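Local coordinates for adhesion and penetration protein autotransporter (Haemophilus influenzae, PDB 3SYJ) that probably acts as a serine protease, and promotes adherence to and invasion of host cells by directly binding a host cell structure, at residues A61-Q66 and I131-N136; N65-S70 and E264-T269; E113-N118 and P322-P327; H122-E127 and G362-G367; G157-R162 and Y177-N182. All blocks are in the same frame, centred on the assembly; numbering follows the deposited sequence.

Interaction 1 of 5, residues A61-Q66 and I131-N136; sequences ALVENQ and IDMTSN
Leu62 and Ile131 are joined backbone to backbone beside a beta hairpin, strands 61-64 and 67-69, in the serine protease domain of the passenger. The case illustrates how an irregular chain can be laid along a short strand with a single strong bond and a few apolar atoms. The carbonyl of Leu62 receives Ile131 N at 2.9 Å; the bond is almost straight (169° at the hydrogen) and the donor lies in the carbonyl plane. Ile131 adds its CG2 branch, which comes within 3.5 Å of the same Leu62 O.

At Val63 the contact passes from polar to apolar. Its CA faces Ile131 O at 3.5 Å in a CA-H...O contact, and its side chain receives the end of Met133. Met133 lies two residues after Ile131, and its chain, extended beyond CG, carries the terminal methyl back to Val63. CE touches Val63 CB and CG1, each at 3.4 Å, and lies 3.5 Å from Val63 CG2: one methyl touches CB and both its branches, tighter than usual van der Waals contact. Strand 231-238 lies beside these two segments, with Ile234 bonded to the backbone of Asp132.

Glu64 points away from 131-136, and its side chain packs on Phe259 and Phe263 of helix 256-266. Its carboxylate also folds back on the chain at the turn of the hairpin, where Asn65 N donates to Glu64 OE2 at 2.7 Å, reaching the oxygen from above, 65° out of the carboxylate plane.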
# COMPACT_ATOMS: atom_id res chain seq x y z
N ALA A 61 16.57 61.66 17.05
CA ALA A 61 16.47 60.27 17.45
C ALA A 61 15.66 60.13 18.74
O ALA A 61 15.68 61.01 19.60
CB ALA A 61 17.86 59.66 17.61
N LEU A 62 14.94 59.01 18.84
CA LEU A 62 14.02 58.78 19.96
C LEU A 62 14.76 58.21 21.17
O LEU A 62 15.22 57.07 21.14
CB LEU A 62 12.89 57.84 19.51
CG LEU A 62 11.67 57.66 20.41
CD1 LEU A 62 10.84 58.95 20.53
CD2 LEU A 62 10.82 56.53 19.89
N VAL A 63 14.88 59.00 22.23
CA VAL A 63 15.64 58.60 23.41
C VAL A 63 14.74 58.24 24.61
O VAL A 63 15.22 57.69 25.60
CB VAL A 63 16.67 59.68 23.83
CG1 VAL A 63 17.66 59.97 22.69
CG2 VAL A 63 15.96 60.96 24.24
N GLU A 64 13.46 58.58 24.53
CA GLU A 64 12.48 58.13 25.51
C GLU A 64 11.14 58.06 24.79
O GLU A 64 11.06 58.39 23.61
CB GLU A 64 12.41 59.09 26.69
CG GLU A 64 12.62 58.41 28.06
CD GLU A 64 11.61 57.30 28.35
OE1 GLU A 64 12.04 56.20 28.78
OE2 GLU A 64 10.39 57.52 28.15
N ASN A 65 10.10 57.63 25.50
CA ASN A 65 8.78 57.47 24.88
C ASN A 65 8.24 58.76 24.26
O ASN A 65 7.58 58.73 23.22
CB ASN A 65 7.79 56.88 25.88
CG ASN A 65 8.17 55.47 26.31
OD1 ASN A 65 8.06 55.12 27.50
ND2 ASN A 65 8.62 54.65 25.36
N GLN A 66 8.51 59.90 24.90
CA GLN A 66 8.08 61.18 24.34
C GLN A 66 9.20 62.21 24.25
O GLN A 66 8.95 63.41 24.33
CB GLN A 66 6.87 61.76 25.11
CG GLN A 66 7.11 62.01 26.60
CD GLN A 66 5.94 62.73 27.30
OE1 GLN A 66 5.09 63.35 26.64
NE2 GLN A 66 5.89 62.65 28.63
N ILE A 131 15.87 54.47 22.13
CA ILE A 131 17.22 53.94 22.27
C ILE A 131 17.88 54.54 23.50
O ILE A 131 17.64 55.70 23.84
CB ILE A 131 18.07 54.21 21.00
CG1 ILE A 131 19.34 53.37 21.02
CG2 ILE A 131 18.41 55.68 20.85
CD1 ILE A 131 19.88 53.08 19.64
N ASP A 132 18.70 53.75 24.18
CA ASP A 132 19.42 54.23 25.34
C ASP A 132 20.57 55.14 24.94
O ASP A 132 21.11 55.01 23.83
CB ASP A 132 19.96 53.06 26.17
CG ASP A 132 18.86 52.26 26.83
OD1 ASP A 132 17.69 52.67 26.75
OD2 ASP A 132 19.18 51.21 27.44
N MET A 133 20.93 56.05 25.84
CA MET A 133 22.09 56.91 25.67
C MET A 133 23.37 56.36 26.32
O MET A 133 23.32 55.66 27.33
CB MET A 133 21.80 58.28 26.29
CG MET A 133 20.60 58.97 25.71
SD MET A 133 20.51 60.63 26.39
CE MET A 133 19.19 61.33 25.41
N THR A 134 24.53 56.70 25.75
CA THR A 134 25.80 56.46 26.42
C THR A 134 25.86 57.43 27.59
O THR A 134 25.23 58.49 27.55
CB THR A 134 27.02 56.63 25.47
OG1 THR A 134 26.97 57.91 24.83
CG2 THR A 134 27.04 55.54 24.42
N SER A 135 26.61 57.09 28.63
CA SER A 135 26.54 57.89 29.86
C SER A 135 27.79 58.71 30.16
O SER A 135 27.75 59.63 30.97
CB SER A 135 26.20 56.99 31.04
OG SER A 135 27.12 55.92 31.13
N ASN A 136 28.90 58.37 29.52
CA ASN A 136 30.17 59.05 29.78
C ASN A 136 30.32 60.26 28.87
O ASN A 136 30.00 60.18 27.68
CB ASN A 136 31.33 58.08 29.58
CG ASN A 136 32.61 58.53 30.27
OD1 ASN A 136 33.01 59.69 30.17
ND2 ASN A 136 33.27 57.60 30.95

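Interaction 2 of 5, residues N65-S70 and E264-T269; sequences NQYIVS and ERDLHT
Both Tyr67 and Asp266 carry CG opposite the carbonyl carbon and next to the backbone N (chi1 -63° in each), and these matching torsions send the phenol and the carboxylate at one another across the gap between strand 67-69 and the last turn of helix 256-266. Here one bond carries a long-range contact. Tyr67 OH donates to Asp266 OD2 at 2.6 Å. The acceptor oxygen lies at the ring edge, near the ring plane, and is met on its anti side, 22° out of the carboxylate plane. The ring and carboxylate planes are inclined by only 19°. Asp266 CB also comes to 3.3 Å from Tyr67 OH, so the hydroxyl sits against the aspartate's methylene as well as its oxygen.

Both residues are buried. A weak, long ion pair from Arg120 NE to the same OD2 would be expected to favour the charged form of the carboxylate. Phe259, about two turns earlier in helix 256-266, meets the Tyr67 ring edge-to-face. The contact thus fixes the end of that helix to the protease hairpin just before the chain enters strand 269-272, outermost in the parallel sheet that also contains strand 363-366.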
# COMPACT_ATOMS: atom_id res chain seq x y z
N ASN A 65 10.10 57.63 25.50
CA ASN A 65 8.78 57.47 24.88
C ASN A 65 8.24 58.76 24.26
O ASN A 65 7.58 58.73 23.22
CB ASN A 65 7.79 56.88 25.88
CG ASN A 65 8.17 55.47 26.31
OD1 ASN A 65 8.06 55.12 27.50
ND2 ASN A 65 8.62 54.65 25.36
N GLN A 66 8.51 59.90 24.90
CA GLN A 66 8.08 61.18 24.34
C GLN A 66 9.20 62.21 24.25
O GLN A 66 8.95 63.41 24.33
CB GLN A 66 6.87 61.76 25.11
CG GLN A 66 7.11 62.01 26.60
CD GLN A 66 5.94 62.73 27.30
OE1 GLN A 66 5.09 63.35 26.64
NE2 GLN A 66 5.89 62.65 28.63
N TYR A 67 10.44 61.75 24.10
CA TYR A 67 11.58 62.67 23.97
C TYR A 67 12.52 62.33 22.82
O TYR A 67 12.80 61.17 22.54
CB TYR A 67 12.37 62.75 25.28
CG TYR A 67 11.59 63.31 26.44
CD1 TYR A 67 11.63 64.66 26.74
CD2 TYR A 67 10.82 62.47 27.24
CE1 TYR A 67 10.92 65.17 27.80
CE2 TYR A 67 10.10 62.97 28.31
CZ TYR A 67 10.15 64.32 28.58
OH TYR A 67 9.44 64.82 29.65
N ILE A 68 13.01 63.37 22.15
CA ILE A 68 14.00 63.21 21.10
C ILE A 68 15.23 64.03 21.44
O ILE A 68 15.23 64.79 22.41
CB ILE A 68 13.47 63.64 19.73
CG1 ILE A 68 12.92 65.07 19.79
CG2 ILE A 68 12.41 62.67 19.24
CD1 ILE A 68 12.52 65.63 18.45
N VAL A 69 16.27 63.88 20.63
CA VAL A 69 17.50 64.64 20.81
C VAL A 69 17.96 65.18 19.47
O VAL A 69 17.81 64.51 18.44
CB VAL A 69 18.61 63.79 21.46
CG1 VAL A 69 19.18 62.79 20.46
CG2 VAL A 69 19.71 64.68 22.00
N SER A 70 18.50 66.39 19.47
CA SER A 70 18.98 67.05 18.25
C SER A 70 19.80 68.27 18.66
O SER A 70 20.03 68.48 19.84
CB SER A 70 17.80 67.46 17.36
OG SER A 70 18.24 67.86 16.08
N GLU A 264 12.56 64.36 34.90
CA GLU A 264 12.04 64.45 36.26
C GLU A 264 11.22 65.72 36.48
O GLU A 264 10.36 65.78 37.36
CB GLU A 264 13.17 64.36 37.29
CG GLU A 264 13.71 62.94 37.46
CD GLU A 264 15.11 62.90 38.07
OE1 GLU A 264 15.75 63.97 38.19
OE2 GLU A 264 15.56 61.78 38.42
N ARG A 265 11.49 66.73 35.66
CA ARG A 265 10.72 67.96 35.67
C ARG A 265 9.28 67.72 35.18
O ARG A 265 8.35 68.40 35.62
CB ARG A 265 11.42 69.00 34.80
CG ARG A 265 10.78 70.37 34.75
CD ARG A 265 11.66 71.32 33.93
NE ARG A 265 13.04 71.32 34.41
CZ ARG A 265 14.11 71.55 33.65
NH1 ARG A 265 13.97 71.80 32.35
NH2 ARG A 265 15.33 71.53 34.18
N ASP A 266 9.11 66.77 34.28
CA ASP A 266 7.80 66.49 33.69
C ASP A 266 7.09 65.31 34.36
O ASP A 266 5.88 65.15 34.22
CB ASP A 266 7.94 66.21 32.19
CG ASP A 266 8.48 67.40 31.42
OD1 ASP A 266 8.00 68.53 31.66
OD2 ASP A 266 9.39 67.21 30.56
N LEU A 267 7.83 64.49 35.09
CA LEU A 267 7.25 63.33 35.77
C LEU A 267 7.79 63.27 37.19
O LEU A 267 8.84 62.68 37.44
CB LEU A 267 7.59 62.04 35.01
CG LEU A 267 7.17 60.69 35.61
CD1 LEU A 267 5.85 60.79 36.36
CD2 LEU A 267 7.11 59.58 34.54
N HIS A 268 7.04 63.87 38.11
CA HIS A 268 7.48 64.00 39.50
C HIS A 268 6.40 63.61 40.51
O HIS A 268 6.64 63.59 41.72
CB HIS A 268 7.93 65.45 39.76
CG HIS A 268 6.87 66.47 39.49
ND1 HIS A 268 6.51 66.85 38.21
CD2 HIS A 268 6.08 67.18 40.33
CE1 HIS A 268 5.55 67.76 38.29
NE2 HIS A 268 5.27 67.97 39.56
N THR A 269 5.21 63.29 40.03
CA THR A 269 4.12 62.92 40.91
C THR A 269 3.88 61.41 40.87
O THR A 269 3.40 60.88 39.87
CB THR A 269 2.81 63.67 40.55
OG1 THR A 269 2.99 65.08 40.75
CG2 THR A 269 1.65 63.20 41.40

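Interaction 3 of 5, residues E113-N118 and P322-P327; sequences EDDYHN and PRYDGP
Asp115 and Asp114 meet the ring of Tyr324 in two different ways, one over its face and the other at its edge. The Asp115 carboxylate is stacked over a face, its plane 22° from that of the ring, with OD1 above the ring centre; CG stands 3.5 Å from Tyr324 CZ, and CB 3.2 Å from Tyr324 OH. The Asp114 carboxylate is turned steeply, 77° from the ring plane, and brings OD1 to the edge, 3.3 Å from Tyr324 CE2. A water in the ring plane donates to Asp114 OD1 at 2.9 Å and is also hydrogen-bonded to Tyr324 OH, at 2.6 Å. Asn321 ND2 gives the same OD1 a further bond.

With CG opposite its own N (chi1 -162°), Asp115 lays its carboxylate over the ring; it is also the centre of an inverse gamma turn. Its OD2 is bonded to His73 ND1 and paired with Arg239, and its side chain is about 6 Å from that of Ser218, the probable nucleophile, consistent with a Ser-His-Asp triad. Tyr324 would then cover the aspartate from the second shell. Loop 322-327 thus reaches the protease loop after strand 96-100, whose Tyr116 packs on strand 67-69 and helix 256-266.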
# COMPACT_ATOMS: atom_id res chain seq x y z
N GLU A 113 28.51 72.68 25.68
CA GLU A 113 28.10 73.67 24.68
C GLU A 113 26.61 73.62 24.44
O GLU A 113 26.01 72.55 24.46
CB GLU A 113 28.84 73.43 23.37
CG GLU A 113 30.34 73.64 23.50
CD GLU A 113 30.66 75.03 24.00
OE1 GLU A 113 30.33 76.02 23.30
OE2 GLU A 113 31.24 75.14 25.10
N ASP A 114 26.02 74.78 24.17
CA ASP A 114 24.56 74.91 24.16
C ASP A 114 23.88 74.67 22.80
O ASP A 114 22.70 74.97 22.64
CB ASP A 114 24.12 76.25 24.77
CG ASP A 114 24.68 77.46 24.03
OD1 ASP A 114 25.21 77.28 22.91
OD2 ASP A 114 24.60 78.59 24.56
N ASP A 115 24.61 74.13 21.83
CA ASP A 115 23.99 73.68 20.59
C ASP A 115 23.49 72.25 20.81
O ASP A 115 24.09 71.28 20.33
CB ASP A 115 24.97 73.75 19.42
CG ASP A 115 24.28 73.73 18.06
OD1 ASP A 115 23.02 73.70 18.00
OD2 ASP A 115 25.00 73.73 17.04
N TYR A 116 22.40 72.13 21.56
CA TYR A 116 21.92 70.84 22.02
C TYR A 116 20.54 71.02 22.62
O TYR A 116 20.35 71.91 23.45
CB TYR A 116 22.87 70.28 23.07
CG TYR A 116 22.59 68.87 23.52
CD1 TYR A 116 23.45 67.84 23.19
CD2 TYR A 116 21.46 68.56 24.27
CE1 TYR A 116 23.21 66.54 23.59
CE2 TYR A 116 21.20 67.26 24.68
CZ TYR A 116 22.08 66.26 24.34
OH TYR A 116 21.86 64.96 24.73
N HIS A 117 19.58 70.21 22.21
CA HIS A 117 18.27 70.24 22.85
C HIS A 117 17.57 68.87 22.93
O HIS A 117 17.87 67.96 22.15
CB HIS A 117 17.35 71.32 22.24
CG HIS A 117 16.87 71.01 20.85
ND1 HIS A 117 16.28 71.97 20.05
CD2 HIS A 117 16.91 69.88 20.11
CE1 HIS A 117 15.97 71.43 18.88
NE2 HIS A 117 16.34 70.16 18.89
N ASN A 118 16.65 68.74 23.88
CA ASN A 118 15.93 67.49 24.14
C ASN A 118 14.41 67.69 24.06
O ASN A 118 13.74 67.69 25.09
CB ASN A 118 16.28 66.96 25.52
CG ASN A 118 17.32 65.86 25.48
OD1 ASN A 118 17.17 64.88 24.76
ND2 ASN A 118 18.37 66.02 26.27
N PRO A 322 22.35 83.44 21.05
CA PRO A 322 21.85 84.34 20.00
C PRO A 322 22.08 83.79 18.60
O PRO A 322 21.39 84.17 17.66
CB PRO A 322 22.69 85.61 20.19
CG PRO A 322 23.21 85.52 21.59
CD PRO A 322 23.41 84.06 21.85
N ARG A 323 23.06 82.90 18.47
CA ARG A 323 23.34 82.27 17.18
C ARG A 323 22.18 81.36 16.81
O ARG A 323 21.79 81.29 15.64
CB ARG A 323 24.65 81.47 17.24
CG ARG A 323 25.86 82.30 17.65
CD ARG A 323 27.01 81.41 18.13
NE ARG A 323 27.54 80.58 17.05
CZ ARG A 323 28.39 79.57 17.24
NH1 ARG A 323 28.78 79.25 18.47
NH2 ARG A 323 28.83 78.87 16.20
N TYR A 324 21.62 80.69 17.81
CA TYR A 324 20.55 79.73 17.60
C TYR A 324 19.17 80.35 17.74
O TYR A 324 18.22 79.69 18.17
CB TYR A 324 20.71 78.55 18.55
CG TYR A 324 22.13 78.07 18.61
CD1 TYR A 324 22.91 78.02 17.47
CD2 TYR A 324 22.69 77.66 19.81
CE1 TYR A 324 24.22 77.58 17.52
CE2 TYR A 324 24.00 77.21 19.87
CZ TYR A 324 24.76 77.18 18.73
OH TYR A 324 26.06 76.74 18.80
N ASP A 325 19.05 81.62 17.38
CA ASP A 325 17.77 82.29 17.39
C ASP A 325 16.99 81.84 16.16
O ASP A 325 17.57 81.25 15.25
CB ASP A 325 17.94 83.81 17.43
CG ASP A 325 16.68 84.53 17.89
OD1 ASP A 325 15.65 83.85 18.06
OD2 ASP A 325 16.72 85.76 18.08
N GLY A 326 15.69 82.10 16.15
CA GLY A 326 14.83 81.64 15.08
C GLY A 326 13.46 81.33 15.66
O GLY A 326 13.24 81.52 16.85
N PRO A 327 12.57 80.71 14.89
CA PRO A 327 11.22 80.40 15.37
C PRO A 327 11.12 79.62 16.69
O PRO A 327 10.40 80.03 17.55
CB PRO A 327 10.63 79.63 14.22
CG PRO A 327 11.37 80.04 13.10
CD PRO A 327 12.73 80.26 13.52
O HOH W 1 27.22 76.39 21.05

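Interaction 4 of 5, residues H122-E127 and G362-G367; sequences HKFVTE and GLYFEG
Phe124 and Gly362 are the closest backbone pair here, their CA atoms 7.7 Å apart, a separation too wide for main-chain bonding between the segments. Segment 122-127 is irregular throughout, while 362-367 enters strand 363-366 straight after Gly362. No main-chain bond crosses the gap; the contact is made above all by one benzyl group.

Phe124 projects from its loop with CG next to the backbone N and opposite the carbonyl carbon (chi1 -71°), which sends the far end of the ring onto the start of the strand. CZ lies 3.8 Å from Gly362 CA; with no side chain at the glycine, the CZ end of the ring can approach the main chain itself. CE2 faces Leu363 O at 4.2 Å, the oxygen lying at the ring edge, near its plane.

Strand 363-366 belongs to a parallel sheet running from 269-272 to 493-494, which forms one face of the right-handed beta-helix, the stalk of autotransporter passengers. The protease domain rests on this stalk, and the contact is a worked instance of a loop seated on a solenoid by an aromatic residue. Phe124 is also held by its backbone, bonded to Ala382, and it packs on Ile407 from a later rung.

Tyr364 supplies the other aromatic. The two rings meet obliquely, planes at 61° and centroids 5.6 Å apart. Tyr364 in turn stacks on His385 of the adjacent rung, and its CE1 meets Phe124 CZ at 3.7 Å.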
# COMPACT_ATOMS: atom_id res chain seq x y z
N HIS A 122 4.21 65.57 21.93
CA HIS A 122 2.89 65.66 22.53
C HIS A 122 2.24 64.30 22.79
O HIS A 122 1.29 64.21 23.56
CB HIS A 122 1.97 66.61 21.74
CG HIS A 122 1.30 65.98 20.55
ND1 HIS A 122 2.01 65.36 19.54
CD2 HIS A 122 -0.01 65.90 20.20
CE1 HIS A 122 1.16 64.91 18.63
NE2 HIS A 122 -0.07 65.23 19.01
N LYS A 123 2.78 63.25 22.17
CA LYS A 123 2.27 61.89 22.36
C LYS A 123 3.39 60.89 22.60
O LYS A 123 4.51 61.08 22.12
CB LYS A 123 1.47 61.45 21.14
CG LYS A 123 0.15 62.18 20.94
CD LYS A 123 -0.90 61.73 21.93
CE LYS A 123 -2.23 62.42 21.63
NZ LYS A 123 -3.34 61.93 22.51
N PHE A 124 3.10 59.81 23.33
CA PHE A 124 4.03 58.68 23.42
C PHE A 124 4.20 58.09 22.03
O PHE A 124 3.21 57.88 21.32
CB PHE A 124 3.50 57.58 24.34
CG PHE A 124 3.50 57.93 25.80
CD1 PHE A 124 4.08 59.09 26.26
CD2 PHE A 124 2.93 57.06 26.73
CE1 PHE A 124 4.08 59.40 27.61
CE2 PHE A 124 2.93 57.36 28.09
CZ PHE A 124 3.51 58.53 28.53
N VAL A 125 5.44 57.81 21.63
CA VAL A 125 5.69 57.21 20.32
C VAL A 125 5.50 55.70 20.37
O VAL A 125 6.08 55.03 21.21
CB VAL A 125 7.12 57.54 19.81
CG1 VAL A 125 7.41 56.76 18.52
CG2 VAL A 125 7.29 59.04 19.61
N THR A 126 4.68 55.18 19.46
CA THR A 126 4.32 53.77 19.49
C THR A 126 5.07 52.92 18.45
O THR A 126 5.17 51.71 18.60
CB THR A 126 2.81 53.59 19.22
OG1 THR A 126 2.48 54.25 17.98
CG2 THR A 126 1.97 54.19 20.37
N GLU A 127 5.58 53.56 17.40
CA GLU A 127 6.11 52.84 16.25
C GLU A 127 7.47 52.18 16.49
O GLU A 127 7.86 51.27 15.78
CB GLU A 127 6.20 53.76 15.02
CG GLU A 127 4.86 54.13 14.38
CD GLU A 127 4.10 55.21 15.13
OE1 GLU A 127 4.68 55.78 16.08
OE2 GLU A 127 2.92 55.48 14.78
N GLY A 362 1.42 62.18 30.33
CA GLY A 362 0.90 60.85 30.08
C GLY A 362 0.64 60.08 31.36
O GLY A 362 0.75 60.63 32.46
N LEU A 363 0.28 58.80 31.22
CA LEU A 363 -0.01 57.95 32.37
C LEU A 363 0.82 56.67 32.39
O LEU A 363 0.88 55.92 31.42
CB LEU A 363 -1.49 57.56 32.37
CG LEU A 363 -2.57 58.64 32.47
CD1 LEU A 363 -3.89 58.05 32.02
CD2 LEU A 363 -2.66 59.16 33.89
N TYR A 364 1.47 56.41 33.53
CA TYR A 364 2.15 55.15 33.76
C TYR A 364 1.41 54.36 34.82
O TYR A 364 1.06 54.91 35.87
CB TYR A 364 3.60 55.39 34.22
CG TYR A 364 4.53 55.83 33.11
CD1 TYR A 364 4.44 57.10 32.57
CD2 TYR A 364 5.49 54.97 32.60
CE1 TYR A 364 5.29 57.51 31.55
CE2 TYR A 364 6.34 55.37 31.59
CZ TYR A 364 6.24 56.64 31.06
OH TYR A 364 7.09 57.04 30.06
N PHE A 365 1.16 53.08 34.56
CA PHE A 365 0.53 52.23 35.55
C PHE A 365 1.43 51.05 35.90
O PHE A 365 1.87 50.30 35.02
CB PHE A 365 -0.85 51.74 35.07
CG PHE A 365 -1.89 52.83 34.98
CD1 PHE A 365 -2.61 53.22 36.10
CD2 PHE A 365 -2.15 53.46 33.77
CE1 PHE A 365 -3.57 54.23 36.02
CE2 PHE A 365 -3.11 54.47 33.68
CZ PHE A 365 -3.82 54.85 34.81
N GLU A 366 1.73 50.91 37.19
CA GLU A 366 2.47 49.75 37.69
C GLU A 366 1.57 48.97 38.65
O GLU A 366 1.30 49.43 39.76
CB GLU A 366 3.76 50.20 38.38
CG GLU A 366 4.40 49.15 39.26
CD GLU A 366 5.45 48.34 38.53
OE1 GLU A 366 6.54 48.90 38.24
OE2 GLU A 366 5.21 47.14 38.28
N GLY A 367 1.10 47.80 38.23
CA GLY A 367 0.12 47.06 39.01
C GLY A 367 -1.26 47.21 38.41
O GLY A 367 -1.47 48.02 37.50

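Interaction 5 of 5, residues G157-R162 and Y177-N182; sequences GRQFWR and YLTAGN
Gln159 meets Thr179 and Tyr177 with the two ends of its amide, showing how one primary amide can bind a short piece of chain through acceptor and donor alike. Thr179 OG1 donates to Gln159 OE1 at 2.8 Å; the hydroxyl arrives from beside the carbonyl rather than end-on, with a C=O...O angle of 113° and a 22° tilt from the carbonyl plane. Gln159 NE2 turns to Tyr177 O at 3.0 Å, but this bond is weak because its N-H points poorly. Tyr177 crosses the aliphatic part obliquely: its CE1 is 3.7 Å from Gln159 CG and its OH 3.6 Å from Gln159 CB, with ring and amide planes only 7° apart.

The glutamine chain bends at its second torsion, bringing the amide back over the start of segment 177-182. A water accepts from Tyr177 N at 3.1 Å and more weakly from Gln159 NE2. Further out, Tyr177 OH is bonded to Tyr9 OH, tying the ring to helix 9-17. Strand 159-162 lies between strands 2-4 and 168-172, whereas 179-182 is an outermost strand of the seven-stranded antiparallel sheet, so the amide bridges two sheets.

Gly1 N, the first atom of the chain, is also hydrogen-bonded to Gln159 OE1. Two donors thus grip this buried oxygen, and if the terminal amine is charged it would be expected to polarise the amide and make NE2 a better donor.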
# COMPACT_ATOMS: atom_id res chain seq x y z
N GLY A 157 21.16 65.27 5.25
CA GLY A 157 21.83 66.46 4.76
C GLY A 157 22.19 66.38 3.29
O GLY A 157 22.10 65.32 2.68
N ARG A 158 22.58 67.51 2.71
CA ARG A 158 23.01 67.53 1.31
C ARG A 158 23.77 66.27 0.93
O ARG A 158 24.71 65.87 1.61
CB ARG A 158 23.88 68.75 1.05
CG ARG A 158 23.15 70.05 1.24
CD ARG A 158 24.04 71.22 0.88
NE ARG A 158 23.26 72.43 0.69
CZ ARG A 158 23.77 73.65 0.67
NH1 ARG A 158 25.07 73.83 0.84
NH2 ARG A 158 22.97 74.70 0.48
N GLN A 159 23.37 65.66 -0.18
CA GLN A 159 23.91 64.36 -0.56
C GLN A 159 24.96 64.48 -1.67
O GLN A 159 24.71 65.08 -2.72
CB GLN A 159 22.79 63.40 -0.96
CG GLN A 159 21.65 63.27 0.04
CD GLN A 159 22.01 62.50 1.31
OE1 GLN A 159 23.14 62.04 1.48
NE2 GLN A 159 21.03 62.36 2.21
N PHE A 160 26.13 63.90 -1.43
CA PHE A 160 27.20 63.87 -2.41
C PHE A 160 27.65 62.44 -2.62
O PHE A 160 27.51 61.60 -1.73
CB PHE A 160 28.40 64.66 -1.91
CG PHE A 160 28.15 66.12 -1.70
CD1 PHE A 160 28.49 67.05 -2.66
CD2 PHE A 160 27.59 66.58 -0.51
CE1 PHE A 160 28.27 68.40 -2.46
CE2 PHE A 160 27.38 67.93 -0.30
CZ PHE A 160 27.72 68.84 -1.28
N TRP A 161 28.22 62.15 -3.79
CA TRP A 161 29.14 61.02 -3.89
C TRP A 161 30.50 61.48 -4.41
O TRP A 161 30.59 62.45 -5.16
CB TRP A 161 28.57 59.84 -4.69
CG TRP A 161 28.16 60.13 -6.09
CD1 TRP A 161 28.89 60.80 -7.04
CD2 TRP A 161 26.95 59.73 -6.72
NE1 TRP A 161 28.18 60.85 -8.21
CE2 TRP A 161 26.99 60.21 -8.05
CE3 TRP A 161 25.82 59.03 -6.29
CZ2 TRP A 161 25.95 60.00 -8.94
CZ3 TRP A 161 24.79 58.83 -7.18
CH2 TRP A 161 24.86 59.31 -8.49
N ARG A 162 31.55 60.80 -3.97
CA ARG A 162 32.92 61.20 -4.30
C ARG A 162 33.61 60.11 -5.09
O ARG A 162 33.47 58.93 -4.77
CB ARG A 162 33.71 61.47 -3.03
CG ARG A 162 33.08 62.49 -2.12
CD ARG A 162 34.12 63.27 -1.35
NE ARG A 162 33.59 64.60 -1.05
CZ ARG A 162 33.90 65.69 -1.73
NH1 ARG A 162 34.77 65.63 -2.72
NH2 ARG A 162 33.36 66.85 -1.39
N TYR A 177 16.07 62.77 1.43
CA TYR A 177 16.06 61.38 1.85
C TYR A 177 17.23 61.05 2.78
O TYR A 177 18.13 61.87 2.99
CB TYR A 177 16.05 60.44 0.63
CG TYR A 177 17.22 60.67 -0.31
CD1 TYR A 177 18.46 60.10 -0.05
CD2 TYR A 177 17.09 61.47 -1.43
CE1 TYR A 177 19.54 60.32 -0.88
CE2 TYR A 177 18.15 61.69 -2.27
CZ TYR A 177 19.37 61.12 -2.00
OH TYR A 177 20.43 61.36 -2.84
N LEU A 178 17.20 59.84 3.33
CA LEU A 178 18.22 59.41 4.29
C LEU A 178 19.34 58.64 3.60
O LEU A 178 19.10 57.87 2.68
CB LEU A 178 17.58 58.51 5.35
CG LEU A 178 16.52 59.16 6.25
CD1 LEU A 178 15.73 58.07 6.94
CD2 LEU A 178 17.15 60.11 7.26
N THR A 179 20.57 58.86 4.06
CA THR A 179 21.68 57.99 3.70
C THR A 179 22.40 57.65 4.99
O THR A 179 22.31 58.39 5.96
CB THR A 179 22.69 58.65 2.74
OG1 THR A 179 23.17 59.87 3.30
CG2 THR A 179 22.04 58.92 1.40
N ALA A 180 23.12 56.53 4.99
CA ALA A 180 23.74 56.05 6.21
C ALA A 180 24.86 55.05 5.92
O ALA A 180 25.04 54.62 4.79
CB ALA A 180 22.69 55.42 7.12
N GLY A 181 25.61 54.69 6.96
CA GLY A 181 26.66 53.69 6.83
C GLY A 181 27.38 53.66 8.16
O GLY A 181 26.91 54.29 9.11
N ASN A 182 28.50 52.96 8.27
CA ASN A 182 29.31 53.12 9.48
C ASN A 182 29.96 54.50 9.49
O ASN A 182 30.03 55.17 8.45
CB ASN A 182 30.32 51.99 9.67
CG ASN A 182 31.28 51.85 8.51
OD1 ASN A 182 31.02 51.13 7.55
ND2 ASN A 182 32.43 52.52 8.60
O HOH W 2 18.59 64.65 1.47

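Interactions 1 and 2 set out from the same hairpin, sharing Asn65 and Gln66: the first closes a loop within the protease domain at 131-136, the second a much longer one at 264-269. Interactions 3 and 4 begin next, at 113-118 and 122-127, and close only at 322-327 and 362-367. Interaction 3 crosses both hairpin contacts, and interaction 4 crosses all three, so the loops interlock. Interaction 5 is a short closure nested inside interactions 2, 3 and 4 but lying after interaction 1. Interactions 1 and 5 stay within the protease domain, whereas 2, 3 and 4 tie it to the chain that follows, including the beta-helix rungs.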